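Local coordinates for IroE-like serine hydrolase (Shewanella oneidensis, PDB 3GFF) that is an IroE-like serine hydrolase of the esterase D family and probably acts on ester bonds, at the interface of chains A and B. Residues are numbered along the deposited sequence; one frame, centred on the assembly and turned at random. Chains: chain A/B, IroE-like serine hydrolase.

Contact 1: the interface of chains A and B. Residues chain A 60-61, 64, 252, 256; chain B 57, 61, 252, 256.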
loop_
_atom_site.group_PDB
_atom_site.type_symbol
_atom_site.label_atom_id
_atom_site.label_comp_id
_atom_site.label_asym_id
_atom_site.label_seq_id
_atom_site.Cartn_x
_atom_site.Cartn_y
_atom_site.Cartn_z
ATOM N N SER A 60 -6.990 3.574 3.717
ATOM C CA SER A 60 -7.012 3.742 2.240
ATOM C C SER A 60 -6.622 2.432 1.503
ATOM O O SER A 60 -7.155 2.115 0.434
ATOM C CB SER A 60 -6.169 4.928 1.753
ATOM O OG SER A 60 -4.797 4.816 2.076
ATOM N N LEU A 61 -5.697 1.671 2.081
ATOM C CA LEU A 61 -5.299 0.407 1.492
ATOM C C LEU A 61 -6.488 -0.560 1.599
ATOM O O LEU A 61 -6.916 -1.142 0.608
ATOM C CB LEU A 61 -4.022 -0.117 2.164
ATOM C CG LEU A 61 -3.605 -1.543 1.806
ATOM C CD1 LEU A 61 -3.393 -1.631 0.266
ATOM C CD2 LEU A 61 -2.391 -2.017 2.631
ATOM N N PHE A 64 -9.166 0.308 -0.765
ATOM C CA PHE A 64 -8.677 0.049 -2.125
ATOM C C PHE A 64 -8.767 -1.453 -2.449
ATOM O O PHE A 64 -9.300 -1.838 -3.468
ATOM C CB PHE A 64 -7.234 0.557 -2.336
ATOM C CG PHE A 64 -6.643 0.169 -3.682
ATOM C CD1 PHE A 64 -6.818 0.963 -4.797
ATOM C CD2 PHE A 64 -5.909 -1.015 -3.807
ATOM C CE1 PHE A 64 -6.292 0.605 -6.004
ATOM C CE2 PHE A 64 -5.389 -1.392 -5.014
ATOM C CZ PHE A 64 -5.577 -0.571 -6.120
ATOM N N HIS A 252 2.618 -1.073 6.554
ATOM C CA HIS A 252 1.816 -1.052 5.330
ATOM C C HIS A 252 1.767 -2.380 4.545
ATOM O O HIS A 252 0.656 -2.905 4.317
ATOM C CB HIS A 252 2.290 0.057 4.424
ATOM C CG HIS A 252 1.337 0.381 3.311
ATOM N ND1 HIS A 252 0.273 1.242 3.476
ATOM C CD2 HIS A 252 1.320 0.002 2.014
ATOM C CE1 HIS A 252 -0.368 1.369 2.326
ATOM N NE2 HIS A 252 0.254 0.635 1.419
ATOM N N TYR A 256 -0.994 -5.264 4.038
ATOM C CA TYR A 256 -1.291 -5.671 2.687
ATOM C C TYR A 256 -1.305 -7.205 2.574
ATOM O O TYR A 256 -2.298 -7.814 2.165
ATOM C CB TYR A 256 -0.301 -5.056 1.721
ATOM C CG TYR A 256 -0.648 -5.291 0.265
ATOM C CD1 TYR A 256 -0.261 -6.461 -0.396
ATOM C CD2 TYR A 256 -1.358 -4.337 -0.461
ATOM C CE1 TYR A 256 -0.590 -6.673 -1.757
ATOM C CE2 TYR A 256 -1.705 -4.545 -1.777
ATOM C CZ TYR A 256 -1.329 -5.713 -2.434
ATOM O OH TYR A 256 -1.665 -5.878 -3.778
ATOM N N HIS B 57 -5.105 6.842 -2.585
ATOM C CA HIS B 57 -4.339 5.680 -2.138
ATOM C C HIS B 57 -2.853 5.809 -2.529
ATOM O O HIS B 57 -1.945 5.470 -1.732
ATOM C CB HIS B 57 -5.016 4.355 -2.561
ATOM C CG HIS B 57 -4.780 3.943 -3.987
ATOM N ND1 HIS B 57 -3.783 3.058 -4.351
ATOM C CD2 HIS B 57 -5.438 4.256 -5.129
ATOM C CE1 HIS B 57 -3.805 2.883 -5.664
ATOM N NE2 HIS B 57 -4.795 3.610 -6.163
ATOM N N LEU B 61 0.299 6.435 0.099
ATOM C CA LEU B 61 1.408 5.497 0.107
ATOM C C LEU B 61 2.730 6.230 -0.075
ATOM O O LEU B 61 3.701 5.999 0.662
ATOM C CB LEU B 61 1.229 4.481 -1.029
ATOM C CG LEU B 61 2.392 3.530 -1.271
ATOM C CD1 LEU B 61 2.653 2.706 0.018
ATOM C CD2 LEU B 61 2.119 2.668 -2.537
ATOM N N HIS B 252 -1.840 -0.113 -6.884
ATOM C CA HIS B 252 -1.237 0.112 -5.572
ATOM C C HIS B 252 0.109 -0.649 -5.414
ATOM O O HIS B 252 1.124 -0.036 -5.245
ATOM C CB HIS B 252 -2.197 -0.279 -4.439
ATOM C CG HIS B 252 -1.778 0.244 -3.095
ATOM N ND1 HIS B 252 -2.126 1.500 -2.650
ATOM C CD2 HIS B 252 -1.000 -0.295 -2.123
ATOM C CE1 HIS B 252 -1.615 1.698 -1.447
ATOM N NE2 HIS B 252 -0.922 0.631 -1.110
ATOM N N TYR B 256 3.964 0.648 -5.490
ATOM C CA TYR B 256 4.820 0.324 -4.318
ATOM C C TYR B 256 6.225 -0.104 -4.720
ATOM O O TYR B 256 7.230 0.508 -4.322
ATOM C CB TYR B 256 4.164 -0.766 -3.453
ATOM C CG TYR B 256 4.870 -1.080 -2.124
ATOM C CD1 TYR B 256 5.849 -2.076 -2.028
ATOM C CD2 TYR B 256 4.494 -0.434 -0.946
ATOM C CE1 TYR B 256 6.484 -2.362 -0.805
ATOM C CE2 TYR B 256 5.121 -0.712 0.266
ATOM C CZ TYR B 256 6.116 -1.672 0.330
ATOM O OH TYR B 256 6.711 -1.930 1.549
HETATM O O HOH W 1 -2.577 3.836 0.959
#
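A:His252, on helix 250-263, and B:His252, on helix 250-262, meet edge to edge across the two-fold axis, in a helix-to-helix contact of this esterase D family hydrolase. Their NE2 atoms form a hydrogen bond of 2.8 Å, with 163° at the hydrogen. The imidazoles arrive from opposite directions, their planes inclined by about 29°. Direction is undecided, but one NE2 must donate and the other accept, so the identical histidines probably differ in tautomer or protonation.

Leucine methyls pack over the faces of both rings and probably limit their tilting. CD1 of B:Leu61, on helix 51-66, lies over the face of A:His252, 3.8 Å from the ring centroid, and A:Leu61 CD1, from helix 51-65, does the same to B:His252. Since CD2 of B:Leu61 covers the opposite face of B:His252, that imidazole is clamped between methyls of both subunits.

To one side A:Phe64 stacks on B:His57, with centroids 4.1 Å apart and planes tilted rather than parallel. CD1 of the phenyl sits over the centre of the imidazole, while CE2 reaches B:His252 CB at 3.4 Å.

Further out, B:His57 ND1 hydrogen-bonds B:His252 ND1 (2.8 Å), which probably fixes the central ring's rotation. B:His57 reaches this place with CG between its backbone N and carbonyl carbon (chi1 80°). A water joins the A:Ser60 hydroxyl OG, 2.7 Å away, to the B:His57 carbonyl O.

Contact 2: the interface of chains A and B. Residues chain A 205-206, 212; chain B 70, 271.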
loop_
_atom_site.group_PDB
_atom_site.type_symbol
_atom_site.label_atom_id
_atom_site.label_comp_id
_atom_site.label_asym_id
_atom_site.label_seq_id
_atom_site.Cartn_x
_atom_site.Cartn_y
_atom_site.Cartn_z
ATOM N N PRO A 205 17.625 -2.262 11.466
ATOM C CA PRO A 205 19.022 -2.326 11.943
ATOM C C PRO A 205 19.200 -1.966 13.408
ATOM O O PRO A 205 20.262 -2.204 13.985
ATOM C CB PRO A 205 19.735 -1.295 11.068
ATOM C CG PRO A 205 18.625 -0.333 10.667
ATOM C CD PRO A 205 17.417 -1.154 10.521
ATOM N N LEU A 206 18.156 -1.424 14.015
ATOM C CA LEU A 206 18.206 -1.030 15.408
ATOM C C LEU A 206 17.256 -1.784 16.305
ATOM O O LEU A 206 16.158 -2.182 15.908
ATOM C CB LEU A 206 17.884 0.453 15.530
ATOM C CG LEU A 206 18.693 1.472 14.757
ATOM C CD1 LEU A 206 18.148 2.865 15.099
ATOM C CD2 LEU A 206 20.157 1.325 15.134
ATOM N N VAL A 212 22.612 -0.399 17.149
ATOM C CA VAL A 212 22.737 -1.261 15.980
ATOM C C VAL A 212 22.775 -2.687 16.492
ATOM O O VAL A 212 23.750 -3.127 17.117
ATOM C CB VAL A 212 23.955 -0.884 15.125
ATOM C CG1 VAL A 212 24.159 -1.857 13.968
ATOM C CG2 VAL A 212 23.746 0.514 14.596
HETATM N N MSE B 70 13.846 6.462 8.713
HETATM C CA MSE B 70 14.481 5.630 7.700
HETATM C C MSE B 70 13.611 5.608 6.458
HETATM O O MSE B 70 13.200 4.533 6.003
HETATM C CB MSE B 70 14.641 4.197 8.217
HETATM C CG MSE B 70 15.210 4.121 9.609
HETATM SE SE MSE B 70 15.224 2.305 10.211
HETATM C CE MSE B 70 16.653 1.644 8.838
ATOM N N TYR B 271 25.770 2.334 8.258
ATOM C CA TYR B 271 26.547 1.166 8.754
ATOM C C TYR B 271 27.243 0.429 7.589
ATOM O O TYR B 271 28.449 0.623 7.341
ATOM C CB TYR B 271 25.642 0.201 9.539
ATOM C CG TYR B 271 24.500 0.927 10.202
ATOM C CD1 TYR B 271 24.726 1.810 11.257
ATOM C CD2 TYR B 271 23.191 0.759 9.751
ATOM C CE1 TYR B 271 23.663 2.509 11.851
ATOM C CE2 TYR B 271 22.129 1.441 10.328
ATOM C CZ TYR B 271 22.361 2.314 11.379
ATOM O OH TYR B 271 21.296 3.000 11.941
#
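A short beta-hairpin of chain A, strands 206-207 and 211-212 with A:Pro205 just ahead of the first, packs against two loop residues of chain B, B:Tyr271 and B:Met70. The contacts described are carbon-to-carbon and carbon-to-hydroxyl packing. B:Tyr271 contributes 78 Å² of hidden surface, and chain A touches its phenol from one side.

CG2 of A:Val212 stands above the ring plane just outside the edge at CE1 of B:Tyr271, 3.4 Å from that carbon. The valine and tyrosine side chains run antiparallel and pass alongside each other. With CG1 of the valine anti to the backbone N (chi1 175°), CG2 is the branch turned to the ring. At the other rim A:Pro205 crosses the tyrosine at about a right angle, its CB lying 3.7 Å from B:Tyr271 CE2. The proline CB lies on the same side of the ring plane as the valine methyl, but beyond the ring outline. Near the phenol end, CD2 of A:Leu206 lies 3.8 Å from B:Tyr271 OH, also on that side.

A:Pro205 has a second neighbour in B:Met70, which is modelled as selenomethionine, probably introduced for phasing. The selenomethionine methyl meets the CG–CD edge of the proline ring, and CE of B:Met70 presses to 3.3 Å from A:Pro205 CG, a tight contact. Rotation about the CG–SE bond (chi3 67°) turns the methyl toward the pyrrolidine ring.

In the fold, the hairpin follows strand 195-201 and leads into helix 215-230. B:Met70 lies between helix 51-66 and strand 77-81, whereas B:Tyr271 falls between helices 250-262 and 277-291.

About 26 Å separates the C-alpha centres of contact 1 and contact 2, and they have no residue in common. They are nevertheless linked through chain B: helix 51-66, used in contact 1, ends shortly before the loop holding B:Met70, and helix 250-262 precedes the segment with B:Tyr271. Contact 1 lies on the two-fold axis, where a residue faces its own copy, whereas contact 2 lies off the axis and recurs with the chains exchanged. A centre flanked by paired outer contacts would probably limit rocking of one subunit on the other, although the structure alone does not show that this dimer is the biological one.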